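Local structure of TbpB (3HOL) at residues A[281-286]-A[356-361]; A[313-318]-A[328-333]; A[339-344]-A[381-386]; A[482-487]-A[499-504]. The protein binds host transferrin as the lipoprotein component of the bacterial transferrin receptor, probably helping to capture the iron-loaded protein for iron acquisition. All coordinates share one frame; numbering follows the deposited sequence.

Interaction 1: A[281-286]-A[356-361]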
loop_
_atom_site.group_PDB
_atom_site.type_symbol
_atom_site.label_atom_id
_atom_site.label_comp_id
_atom_site.label_asym_id
_atom_site.label_seq_id
_atom_site.Cartn_x
_atom_site.Cartn_y
_atom_site.Cartn_z
ATOM N N ILE A 281 12.189 -1.523 11.718
ATOM C CA ILE A 281 12.826 -2.136 12.882
ATOM C C ILE A 281 12.885 -1.090 13.989
ATOM O O ILE A 281 13.469 -0.027 13.815
ATOM C CB ILE A 281 14.255 -2.617 12.596
ATOM C CG1 ILE A 281 14.267 -3.675 11.491
ATOM C CG2 ILE A 281 14.917 -3.164 13.930
ATOM C CD1 ILE A 281 15.655 -3.981 10.904
ATOM N N ASP A 282 12.264 -1.386 15.118
ATOM C CA ASP A 282 12.276 -0.489 16.275
ATOM C C ASP A 282 13.611 -0.676 17.035
ATOM O O ASP A 282 13.917 -1.775 17.468
ATOM C CB ASP A 282 11.064 -0.820 17.156
ATOM C CG ASP A 282 11.020 -0.012 18.410
ATOM O OD1 ASP A 282 10.110 0.825 18.542
ATOM O OD2 ASP A 282 11.889 -0.222 19.278
ATOM N N LEU A 283 14.405 0.392 17.177
ATOM C CA LEU A 283 15.746 0.253 17.760
ATOM C C LEU A 283 15.804 0.230 19.296
ATOM O O LEU A 283 16.887 0.043 19.868
ATOM C CB LEU A 283 16.717 1.285 17.190
ATOM C CG LEU A 283 16.957 1.090 15.696
ATOM C CD1 LEU A 283 17.646 2.296 15.091
ATOM C CD2 LEU A 283 17.714 -0.205 15.392
ATOM N N THR A 284 14.676 0.402 19.974
ATOM C CA THR A 284 14.716 0.256 21.438
ATOM C C THR A 284 14.438 -1.200 21.789
ATOM O O THR A 284 15.027 -1.745 22.725
ATOM C CB THR A 284 13.684 1.145 22.152
ATOM O OG1 THR A 284 12.383 0.579 21.956
ATOM C CG2 THR A 284 13.694 2.574 21.654
ATOM N N ASN A 285 13.557 -1.830 21.002
ATOM C CA ASN A 285 13.095 -3.203 21.209
ATOM C C ASN A 285 13.728 -4.225 20.266
ATOM O O ASN A 285 13.652 -5.431 20.522
ATOM C CB ASN A 285 11.566 -3.275 21.040
ATOM C CG ASN A 285 10.816 -2.488 22.115
ATOM O OD1 ASN A 285 11.088 -2.637 23.308
ATOM N ND2 ASN A 285 9.877 -1.648 21.697
ATOM N N PHE A 286 14.368 -3.737 19.192
ATOM C CA PHE A 286 14.937 -4.602 18.129
ATOM C C PHE A 286 13.870 -5.576 17.619
ATOM O O PHE A 286 14.111 -6.771 17.453
ATOM C CB PHE A 286 16.255 -5.297 18.568
ATOM C CG PHE A 286 17.346 -4.317 18.929
ATOM C CD1 PHE A 286 18.280 -3.919 17.978
ATOM C CD2 PHE A 286 17.383 -3.731 20.203
ATOM C CE1 PHE A 286 19.279 -2.958 18.294
ATOM C CE2 PHE A 286 18.373 -2.775 20.541
ATOM C CZ PHE A 286 19.328 -2.393 19.572
ATOM N N ASN A 356 13.936 5.887 18.140
ATOM C CA ASN A 356 14.649 5.726 16.905
ATOM C C ASN A 356 14.329 4.349 16.309
ATOM O O ASN A 356 14.150 3.378 17.037
ATOM C CB ASN A 356 16.158 5.925 17.162
ATOM C CG ASN A 356 16.960 6.031 15.887
ATOM O OD1 ASN A 356 16.475 6.518 14.857
ATOM N ND2 ASN A 356 18.212 5.564 15.942
ATOM N N SER A 357 14.245 4.292 14.979
ATOM C CA SER A 357 13.949 3.056 14.241
ATOM C C SER A 357 14.619 3.089 12.850
ATOM O O SER A 357 15.127 4.137 12.422
ATOM C CB SER A 357 12.425 2.848 14.116
ATOM O OG SER A 357 11.849 3.869 13.320
ATOM N N LEU A 358 14.609 1.947 12.157
ATOM C CA LEU A 358 15.088 1.881 10.777
ATOM C C LEU A 358 13.933 1.455 9.860
ATOM O O LEU A 358 12.999 0.827 10.326
ATOM C CB LEU A 358 16.225 0.868 10.666
ATOM C CG LEU A 358 17.405 1.122 11.613
ATOM C CD1 LEU A 358 18.298 -0.140 11.603
ATOM C CD2 LEU A 358 18.188 2.313 11.136
ATOM N N PHE A 359 14.002 1.795 8.571
ATOM C CA PHE A 359 12.994 1.326 7.627
ATOM C C PHE A 359 13.663 0.904 6.323
ATOM O O PHE A 359 14.755 1.417 5.963
ATOM C CB PHE A 359 11.912 2.404 7.370
ATOM C CG PHE A 359 12.415 3.608 6.607
ATOM C CD1 PHE A 359 12.450 3.616 5.216
ATOM C CD2 PHE A 359 12.889 4.741 7.299
ATOM C CE1 PHE A 359 12.940 4.733 4.514
ATOM C CE2 PHE A 359 13.389 5.868 6.606
ATOM C CZ PHE A 359 13.419 5.867 5.227
ATOM N N LEU A 360 13.015 -0.033 5.636
ATOM C CA LEU A 360 13.402 -0.393 4.272
ATOM C C LEU A 360 12.146 -0.607 3.447
ATOM O O LEU A 360 11.235 -1.317 3.887
ATOM C CB LEU A 360 14.260 -1.670 4.250
ATOM C CG LEU A 360 14.767 -1.938 2.815
ATOM C CD1 LEU A 360 16.261 -2.196 2.788
ATOM C CD2 LEU A 360 13.971 -3.084 2.098
ATOM N N GLN A 361 12.113 -0.021 2.257
ATOM C CA GLN A 361 11.053 -0.275 1.292
ATOM C C GLN A 361 11.645 -0.591 -0.080
ATOM O O GLN A 361 12.631 -0.000 -0.478
ATOM C CB GLN A 361 10.101 0.934 1.203
ATOM C CG GLN A 361 9.616 1.448 2.599
ATOM C CD GLN A 361 8.354 2.331 2.471
ATOM O OE1 GLN A 361 7.346 2.112 3.172
ATOM N NE2 GLN A 361 8.382 3.276 1.539
#

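Interaction 2: A[313-318]-A[328-333]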
loop_
_atom_site.group_PDB
_atom_site.type_symbol
_atom_site.label_atom_id
_atom_site.label_comp_id
_atom_site.label_asym_id
_atom_site.label_seq_id
_atom_site.Cartn_x
_atom_site.Cartn_y
_atom_site.Cartn_z
ATOM N N GLY A 313 19.942 15.519 -2.017
ATOM C CA GLY A 313 21.104 14.949 -1.338
ATOM C C GLY A 313 21.254 13.458 -1.530
ATOM O O GLY A 313 20.289 12.766 -1.884
ATOM N N PHE A 314 22.459 12.960 -1.274
ATOM C CA PHE A 314 22.672 11.524 -1.185
ATOM C C PHE A 314 21.677 10.882 -0.206
ATOM O O PHE A 314 21.047 9.880 -0.526
ATOM C CB PHE A 314 24.096 11.175 -0.769
ATOM C CG PHE A 314 24.340 9.711 -0.774
ATOM C CD1 PHE A 314 24.395 9.023 -1.968
ATOM C CD2 PHE A 314 24.439 9.014 0.416
ATOM C CE1 PHE A 314 24.576 7.637 -1.989
ATOM C CE2 PHE A 314 24.620 7.644 0.409
ATOM C CZ PHE A 314 24.689 6.949 -0.804
ATOM N N THR A 315 21.533 11.497 0.965
ATOM C CA THR A 315 20.416 11.222 1.851
ATOM C C THR A 315 19.706 12.542 2.127
ATOM O O THR A 315 20.293 13.626 1.988
ATOM C CB THR A 315 20.865 10.542 3.178
ATOM O OG1 THR A 315 21.615 11.462 3.988
ATOM C CG2 THR A 315 21.715 9.293 2.906
ATOM N N ASN A 316 18.441 12.456 2.512
ATOM C CA ASN A 316 17.593 13.631 2.743
ATOM C C ASN A 316 16.771 13.448 4.012
ATOM O O ASN A 316 16.152 12.381 4.233
ATOM C CB ASN A 316 16.633 13.822 1.576
ATOM C CG ASN A 316 17.346 14.068 0.265
ATOM O OD1 ASN A 316 17.771 15.182 -0.014
ATOM N ND2 ASN A 316 17.452 13.031 -0.561
ATOM N N LYS A 317 16.783 14.487 4.839
ATOM C CA LYS A 317 15.977 14.550 6.051
ATOM C C LYS A 317 14.581 15.133 5.801
ATOM O O LYS A 317 14.428 16.163 5.139
ATOM C CB LYS A 317 16.679 15.407 7.105
ATOM C CG LYS A 317 15.872 15.543 8.415
ATOM C CD LYS A 317 16.511 16.486 9.438
ATOM C CE LYS A 317 17.960 16.145 9.721
ATOM N NZ LYS A 317 18.132 15.328 10.946
ATOM N N HIS A 318 13.565 14.493 6.384
ATOM C CA HIS A 318 12.185 14.970 6.268
ATOM C C HIS A 318 11.627 15.111 7.663
ATOM O O HIS A 318 11.736 14.195 8.488
ATOM C CB HIS A 318 11.336 14.010 5.434
ATOM C CG HIS A 318 11.842 13.803 4.035
ATOM N ND1 HIS A 318 12.802 12.861 3.718
ATOM C CD2 HIS A 318 11.512 14.401 2.871
ATOM C CE1 HIS A 318 13.042 12.891 2.421
ATOM N NE2 HIS A 318 12.263 13.809 1.883
ATOM N N VAL A 328 10.829 12.517 12.064
ATOM C CA VAL A 328 11.996 12.807 11.250
ATOM C C VAL A 328 12.460 11.530 10.534
ATOM O O VAL A 328 12.724 10.506 11.168
ATOM C CB VAL A 328 13.167 13.400 12.118
ATOM C CG1 VAL A 328 14.273 13.984 11.238
ATOM C CG2 VAL A 328 12.643 14.486 13.059
ATOM N N ALA A 329 12.554 11.606 9.213
ATOM C CA ALA A 329 13.057 10.480 8.436
ATOM C C ALA A 329 14.273 10.932 7.666
ATOM O O ALA A 329 14.269 12.007 7.096
ATOM C CB ALA A 329 11.964 9.933 7.478
ATOM N N VAL A 330 15.312 10.103 7.646
ATOM C CA VAL A 330 16.488 10.356 6.821
ATOM C C VAL A 330 16.614 9.199 5.845
ATOM O O VAL A 330 16.912 8.062 6.238
ATOM C CB VAL A 330 17.791 10.475 7.673
ATOM C CG1 VAL A 330 18.987 10.673 6.762
ATOM C CG2 VAL A 330 17.697 11.620 8.676
ATOM N N ALA A 331 16.410 9.475 4.575
ATOM C CA ALA A 331 16.213 8.425 3.603
ATOM C C ALA A 331 17.374 8.394 2.638
ATOM O O ALA A 331 17.854 9.459 2.227
ATOM C CB ALA A 331 14.914 8.685 2.830
ATOM N N CYS A 332 17.779 7.184 2.264
ATOM C CA CYS A 332 18.854 6.916 1.315
ATOM C C CYS A 332 18.230 6.108 0.185
ATOM O O CYS A 332 17.315 5.319 0.450
ATOM C CB CYS A 332 19.941 6.061 1.999
ATOM S SG CYS A 332 21.606 6.117 1.228
ATOM N N CYS A 333 18.699 6.219 -1.053
ATOM C CA CYS A 333 19.846 7.022 -1.497
ATOM C C CYS A 333 19.527 7.673 -2.859
ATOM O O CYS A 333 18.704 7.154 -3.635
ATOM C CB CYS A 333 21.060 6.106 -1.705
ATOM S SG CYS A 333 21.425 4.921 -0.369
#

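Interaction 3: A[339-344]-A[381-386]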
loop_
_atom_site.group_PDB
_atom_site.type_symbol
_atom_site.label_atom_id
_atom_site.label_comp_id
_atom_site.label_asym_id
_atom_site.label_seq_id
_atom_site.Cartn_x
_atom_site.Cartn_y
_atom_site.Cartn_z
ATOM N N MET A 339 14.038 1.450 -4.415
ATOM C CA MET A 339 14.074 1.161 -2.978
ATOM C C MET A 339 14.523 2.410 -2.235
ATOM O O MET A 339 15.083 3.318 -2.831
ATOM C CB MET A 339 15.030 -0.014 -2.671
ATOM C CG MET A 339 16.515 0.198 -3.111
ATOM S SD MET A 339 17.639 -0.940 -2.254
ATOM C CE MET A 339 17.136 -0.776 -0.524
ATOM N N LYS A 340 14.244 2.447 -0.933
ATOM C CA LYS A 340 14.644 3.518 -0.016
ATOM C C LYS A 340 14.864 2.851 1.325
ATOM O O LYS A 340 14.138 1.907 1.661
ATOM C CB LYS A 340 13.496 4.520 0.165
ATOM C CG LYS A 340 13.275 5.488 -1.011
ATOM C CD LYS A 340 14.385 6.549 -1.047
ATOM C CE LYS A 340 14.110 7.690 -2.029
ATOM N NZ LYS A 340 14.964 7.503 -3.232
ATOM N N PHE A 341 15.835 3.340 2.092
ATOM C CA PHE A 341 16.040 2.841 3.454
ATOM C C PHE A 341 16.561 3.981 4.291
ATOM O O PHE A 341 17.040 4.975 3.759
ATOM C CB PHE A 341 16.997 1.621 3.492
ATOM C CG PHE A 341 18.431 1.931 3.056
ATOM C CD1 PHE A 341 19.369 2.447 3.973
ATOM C CD2 PHE A 341 18.834 1.689 1.735
ATOM C CE1 PHE A 341 20.700 2.719 3.565
ATOM C CE2 PHE A 341 20.180 1.969 1.314
ATOM C CZ PHE A 341 21.086 2.480 2.225
ATOM N N GLY A 342 16.420 3.892 5.595
ATOM C CA GLY A 342 17.063 4.890 6.417
ATOM C C GLY A 342 16.586 4.817 7.827
ATOM O O GLY A 342 16.195 3.737 8.319
ATOM N N GLN A 343 16.635 5.983 8.466
ATOM C CA GLN A 343 16.354 6.122 9.878
ATOM C C GLN A 343 15.096 6.930 10.116
ATOM O O GLN A 343 14.777 7.859 9.362
ATOM C CB GLN A 343 17.569 6.749 10.603
ATOM C CG GLN A 343 18.785 5.829 10.512
ATOM C CD GLN A 343 20.019 6.341 11.225
ATOM O OE1 GLN A 343 19.947 7.301 12.013
ATOM N NE2 GLN A 343 21.181 5.703 10.949
ATOM N N LEU A 344 14.398 6.582 11.181
ATOM C CA LEU A 344 13.168 7.270 11.538
ATOM C C LEU A 344 13.078 7.380 13.058
ATOM O O LEU A 344 13.168 6.370 13.763
ATOM C CB LEU A 344 11.982 6.480 10.989
ATOM C CG LEU A 344 10.581 6.953 11.287
ATOM C CD1 LEU A 344 10.229 8.198 10.448
ATOM C CD2 LEU A 344 9.658 5.783 11.017
ATOM N N THR A 381 25.503 1.269 0.866
ATOM C CA THR A 381 25.766 1.687 2.231
ATOM C C THR A 381 24.689 1.089 3.170
ATOM O O THR A 381 23.891 0.267 2.731
ATOM C CB THR A 381 25.910 3.222 2.310
ATOM O OG1 THR A 381 26.277 3.600 3.629
ATOM C CG2 THR A 381 24.621 3.970 1.922
ATOM N N TRP A 382 24.673 1.491 4.438
ATOM C CA TRP A 382 23.726 0.924 5.372
ATOM C C TRP A 382 23.495 1.875 6.536
ATOM O O TRP A 382 24.215 2.860 6.694
ATOM C CB TRP A 382 24.175 -0.481 5.805
ATOM C CG TRP A 382 25.534 -0.590 6.501
ATOM C CD1 TRP A 382 26.725 -0.011 6.126
ATOM C CD2 TRP A 382 25.822 -1.357 7.684
ATOM N NE1 TRP A 382 27.741 -0.381 7.001
ATOM C CE2 TRP A 382 27.207 -1.188 7.975
ATOM C CE3 TRP A 382 25.044 -2.181 8.521
ATOM C CZ2 TRP A 382 27.819 -1.808 9.073
ATOM C CZ3 TRP A 382 25.641 -2.791 9.607
ATOM C CH2 TRP A 382 27.023 -2.603 9.881
ATOM N N ASP A 383 22.426 1.612 7.284
ATOM C CA ASP A 383 22.092 2.262 8.559
ATOM C C ASP A 383 21.867 1.118 9.552
ATOM O O ASP A 383 21.256 0.080 9.216
ATOM C CB ASP A 383 20.808 3.108 8.457
ATOM C CG ASP A 383 20.997 4.388 7.688
ATOM O OD1 ASP A 383 21.684 5.299 8.194
ATOM O OD2 ASP A 383 20.442 4.510 6.570
ATOM N N ALA A 384 22.370 1.298 10.766
ATOM C CA ALA A 384 22.376 0.231 11.742
ATOM C C ALA A 384 22.633 0.764 13.137
ATOM O O ALA A 384 23.208 1.841 13.324
ATOM C CB ALA A 384 23.433 -0.830 11.395
ATOM N N GLN A 385 22.199 -0.019 14.111
ATOM C CA GLN A 385 22.615 0.170 15.477
ATOM C C GLN A 385 22.965 -1.177 16.073
ATOM O O GLN A 385 22.260 -2.173 15.871
ATOM C CB GLN A 385 21.524 0.865 16.265
ATOM C CG GLN A 385 21.962 1.276 17.627
ATOM C CD GLN A 385 20.796 1.769 18.430
ATOM O OE1 GLN A 385 20.178 2.764 18.074
ATOM N NE2 GLN A 385 20.471 1.067 19.506
ATOM N N VAL A 386 24.108 -1.212 16.762
ATOM C CA VAL A 386 24.552 -2.402 17.457
ATOM C C VAL A 386 24.731 -2.007 18.914
ATOM O O VAL A 386 25.317 -0.962 19.195
ATOM C CB VAL A 386 25.852 -2.987 16.874
ATOM C CG1 VAL A 386 26.181 -4.306 17.569
ATOM C CG2 VAL A 386 25.751 -3.225 15.335
#

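Interaction 4: A[482-487]-A[499-504]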
loop_
_atom_site.group_PDB
_atom_site.type_symbol
_atom_site.label_atom_id
_atom_site.label_comp_id
_atom_site.label_asym_id
_atom_site.label_seq_id
_atom_site.Cartn_x
_atom_site.Cartn_y
_atom_site.Cartn_z
ATOM N N ALA A 482 18.960 -4.377 -10.780
ATOM C CA ALA A 482 20.176 -3.585 -10.630
ATOM C C ALA A 482 20.324 -2.997 -9.237
ATOM O O ALA A 482 21.335 -2.360 -8.939
ATOM C CB ALA A 482 20.196 -2.441 -11.673
ATOM N N GLU A 483 19.296 -3.153 -8.400
ATOM C CA GLU A 483 19.350 -2.706 -7.011
ATOM C C GLU A 483 19.007 -3.885 -6.113
ATOM O O GLU A 483 18.169 -4.732 -6.468
ATOM C CB GLU A 483 18.374 -1.533 -6.766
ATOM C CG GLU A 483 18.601 -0.324 -7.739
ATOM C CD GLU A 483 17.655 0.847 -7.530
ATOM O OE1 GLU A 483 16.861 0.806 -6.585
ATOM O OE2 GLU A 483 17.711 1.850 -8.297
ATOM N N LEU A 484 19.659 -3.944 -4.968
ATOM C CA LEU A 484 19.319 -4.955 -3.943
ATOM C C LEU A 484 19.312 -4.314 -2.566
ATOM O O LEU A 484 19.933 -3.253 -2.349
ATOM C CB LEU A 484 20.235 -6.200 -3.990
ATOM C CG LEU A 484 21.715 -6.147 -3.540
ATOM C CD1 LEU A 484 21.932 -6.173 -2.032
ATOM C CD2 LEU A 484 22.484 -7.277 -4.155
ATOM N N GLY A 485 18.581 -4.930 -1.640
ATOM C CA GLY A 485 18.524 -4.423 -0.274
ATOM C C GLY A 485 18.033 -5.504 0.670
ATOM O O GLY A 485 17.498 -6.528 0.230
ATOM N N GLY A 486 18.180 -5.284 1.968
ATOM C CA GLY A 486 17.649 -6.246 2.927
ATOM C C GLY A 486 17.898 -5.796 4.345
ATOM O O GLY A 486 18.316 -4.662 4.590
ATOM N N GLN A 487 17.630 -6.690 5.288
ATOM C CA GLN A 487 17.623 -6.299 6.686
ATOM C C GLN A 487 17.864 -7.495 7.562
ATOM O O GLN A 487 17.597 -8.627 7.193
ATOM C CB GLN A 487 16.293 -5.659 7.064
ATOM C CG GLN A 487 15.131 -6.596 6.901
ATOM C CD GLN A 487 13.909 -5.919 6.320
ATOM O OE1 GLN A 487 13.846 -5.589 5.109
ATOM N NE2 GLN A 487 12.906 -5.724 7.174
ATOM N N ALA A 499 19.652 -3.538 11.336
ATOM C CA ALA A 499 20.458 -3.080 10.234
ATOM C C ALA A 499 19.592 -3.092 8.986
ATOM O O ALA A 499 18.856 -4.058 8.758
ATOM C CB ALA A 499 21.669 -4.021 10.044
ATOM N N VAL A 500 19.668 -2.023 8.189
ATOM C CA VAL A 500 19.066 -2.027 6.840
ATOM C C VAL A 500 20.116 -1.632 5.819
ATOM O O VAL A 500 20.933 -0.754 6.103
ATOM C CB VAL A 500 17.833 -1.077 6.739
ATOM C CG1 VAL A 500 16.686 -1.628 7.558
ATOM C CG2 VAL A 500 18.185 0.354 7.216
ATOM N N PHE A 501 20.104 -2.256 4.652
ATOM C CA PHE A 501 21.124 -1.958 3.651
ATOM C C PHE A 501 20.578 -1.902 2.223
ATOM O O PHE A 501 19.533 -2.480 1.915
ATOM C CB PHE A 501 22.299 -2.971 3.751
ATOM C CG PHE A 501 21.907 -4.407 3.490
ATOM C CD1 PHE A 501 21.867 -4.913 2.191
ATOM C CD2 PHE A 501 21.576 -5.251 4.545
ATOM C CE1 PHE A 501 21.507 -6.240 1.945
ATOM C CE2 PHE A 501 21.238 -6.585 4.321
ATOM C CZ PHE A 501 21.191 -7.075 3.013
ATOM N N GLY A 502 21.326 -1.238 1.332
ATOM C CA GLY A 502 20.965 -1.176 -0.068
ATOM C C GLY A 502 22.236 -1.034 -0.901
ATOM O O GLY A 502 23.220 -0.521 -0.394
ATOM N N ALA A 503 22.206 -1.511 -2.150
ATOM C CA ALA A 503 23.389 -1.516 -3.024
ATOM C C ALA A 503 23.000 -1.501 -4.501
ATOM O O ALA A 503 21.998 -2.088 -4.881
ATOM C CB ALA A 503 24.278 -2.742 -2.722
ATOM N N LYS A 504 23.824 -0.842 -5.314
ATOM C CA LYS A 504 23.582 -0.703 -6.741
ATOM C C LYS A 504 24.565 -1.613 -7.482
ATOM O O LYS A 504 25.723 -1.697 -7.084
ATOM C CB LYS A 504 23.809 0.755 -7.149
ATOM C CG LYS A 504 23.744 0.991 -8.643
ATOM C CD LYS A 504 22.347 1.248 -9.120
ATOM C CE LYS A 504 22.273 2.645 -9.715
ATOM N NZ LYS A 504 21.046 2.782 -10.531
#

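Interaction 1: A[281-286]-A[356-361]
I281 and L358 form a hydrogen-bonded antiparallel pair in which each residue both gives and takes. L358 N donates to I281 O over 2.8 Å, and I281 N returns a bond of the same length to L358 O. Just beyond the end of strand 272-282, L283 N reaches N356 O at 3.0 Å, so backbone bonding continues into the turn. That turn is organised by D282, whose OD2 takes three bonds: the T284 hydroxyl at its syn lone pair, T284 N from above the carboxylate plane, and N285 N nearly along the C-O bond. The last two make an Asx turn and an Asx motif, which fix the chain as it leaves the sheet. The pairing joins strands 272-282 and 356-363 in the antiparallel sheet of the C-lobe handle domain. D282 and S357 form the next, non-hydrogen-bonded pair; S357 CB also lies 3.1 Å from I281 O, while S357 OG is hydrogen-bonded to L344 O of strand 339-346. Packing is centred on L283. Its CG stands anti to the carbonyl carbon (chi1 -64°), and the two methyls spread over L358: CD1 is 3.7 Å from L358 CG, and CD2 lies 3.8 Å from L358 CD1. The two leucines cross at about a right angle. L283 and N356 instead run side by side in the same direction, with L283 CD1 3.4 Å from N356 ND2. Farther out, Q385 of strand 375-387 touches L283, and D383 of that strand and V500 of strand 495-508 touch L358.

Interaction 2: A[313-318]-A[328-333]
F314 lays its ring against the disulfide of C332 and C333. With CG anti to the backbone N (chi1 -176°), the ring extends across toward the end of the partner strand, bringing CE2 to 3.5 Å from C332 SG and CZ to 3.8 Å from C333 CB. The C333 CB contact is an off-centre CH-pi interaction, and both sulfurs meet the ring obliquely. The two cysteines are adjacent in sequence, so their 2.0 Å SG-SG bond closes the small ring of a vicinal disulfide, and the peptide bond before C333 is cis. T315 adds to the same cluster from beside F314: its CG2 lies 3.6 Å from C332 SG, and its OG1 is turned toward V330 CG1. T381 of strand 375-387 also touches F314 and both cysteines. Together, strands 315-322 and 325-332 make a beta hairpin of the C-lobe handle domain. N316 with A331 and H318 with A329 are its hydrogen-bonded pairs here, each held by two backbone bonds; H318 N to A329 O, at 2.7 Å, is the shortest. On the face bearing K317 and V330, the lysine leaves its backbone with CG anti to N (chi1 179°) and then bends at its last two torsions. Its aliphatic part crosses V328, CG standing 3.6 Å from V328 CG1, and W345 of strand 339-346 touches both residues. N316 and H318 occupy the other face. N316 folds back on its own segment, where OD1 accepts from G313 N at 3.0 Å. The H318 ring presents its edge to A329 O, and its NE2 has a weak bond to A310 O.

Interaction 3: A[339-344]-A[381-386]
F341 and Q343 reach across from the C-lobe handle domain to T381, W382 and D383 of the C-lobe barrel. Strands 339-346 and 375-387 belong to separate antiparallel sheets. Their short segments here run in similar directions, 31° apart, and meet through side chains with no backbone bond between them. The F341 side chain makes much of the contact on the handle side. Its CB points toward the barrel strand, and CG sits between the backbone N and the carbonyl carbon (chi1 65°), which directs the ring to the barrel strand. Along one side of the ring, CD1 lies 3.5 Å from D383 OD2, an oxygen near the ring plane at its edge, where the partly positive ring hydrogens would favour a carboxylate. CE1 is next to the same oxygen and stands 4.0 Å from W382 CA. At the tip, CZ comes within 3.6 Å of T381 O and 3.8 Å of T381 CG2, the methyl lying in the ring plane. V500 and L360 also touch F341. D383 meets the handle with both oxygens. OD2 rests 3.4 Å from G342 CA, on a backbone whose angles call for glycine. OD1 takes a firmer bond from A396 N in the loop after strand 391-394. Q343 reaches the same oxygen by an extended chain beyond CG, and its amide plane stands steeply to the carboxylate plane. L358 touches Q343. The aspartate is buried, so these amide donors probably help to accommodate its charge. The glutamine's bond is short but strongly bent and therefore weak: Q343 NE2 to D383 OD1 measures 2.8 Å, with 119° at the hydrogen.

Interaction 4: A[482-487]-A[499-504]
L484 and G486 each form a doubly bonded backbone pair, with A503 and F501 respectively. L484 N meets A503 O at 3.0 Å, and A503 N returns a bond to L484 O; the G486-F501 pair likewise has two bonds. Among the non-hydrogen-bonded pairs, G485 faces G502 with CA atoms only 4.1 Å apart.

Aromatic packing centres on F501. Its chi1 of 62° folds the ring back over the facing strand, and G486 CA stands 3.9 Å from the ring centroid, over the face, as a CH-pi contact. With no side chain on G486, the phenyl lies directly on the backbone. L484 CD1 meets the ring edge, 4.0 Å from F501 CE1.

Charges face each other more loosely: E483 OE2 and K504 NZ are 4.1 Å apart, beyond a salt bridge, while the glutamate's oxygens accept from E337 N and Y338 N of the handle.

These strands, 483-492 and 495-508, form a beta hairpin of the C-lobe barrel. W382 of the neighbouring strand 375-387 and F408 of strand 405-411 touch F501, and V500 touches L360 of the handle strand 356-363.

How the interactions relate
Interactions 1 and 2 lie in the C-lobe handle sheet, interaction 4 in the barrel, and interaction 3 bridges the two. Strand 339-346 is central: its handle-sheet neighbours are 325-332 of interaction 2 and 356-363 of interaction 1. On the barrel side, strand 375-387 pairs with 495-508 of interaction 4. Centre to centre, interaction 3 is about 9 Å from interactions 1 and 4 and about 10 Å from interaction 2. Along the chain, interaction 2 falls between the segments of interaction 1, those of interactions 1 and 3 alternate, and interaction 4 comes last. Interactions 1 and 4 also touch directly, so the handle sheet packs on the barrel along more than one strand.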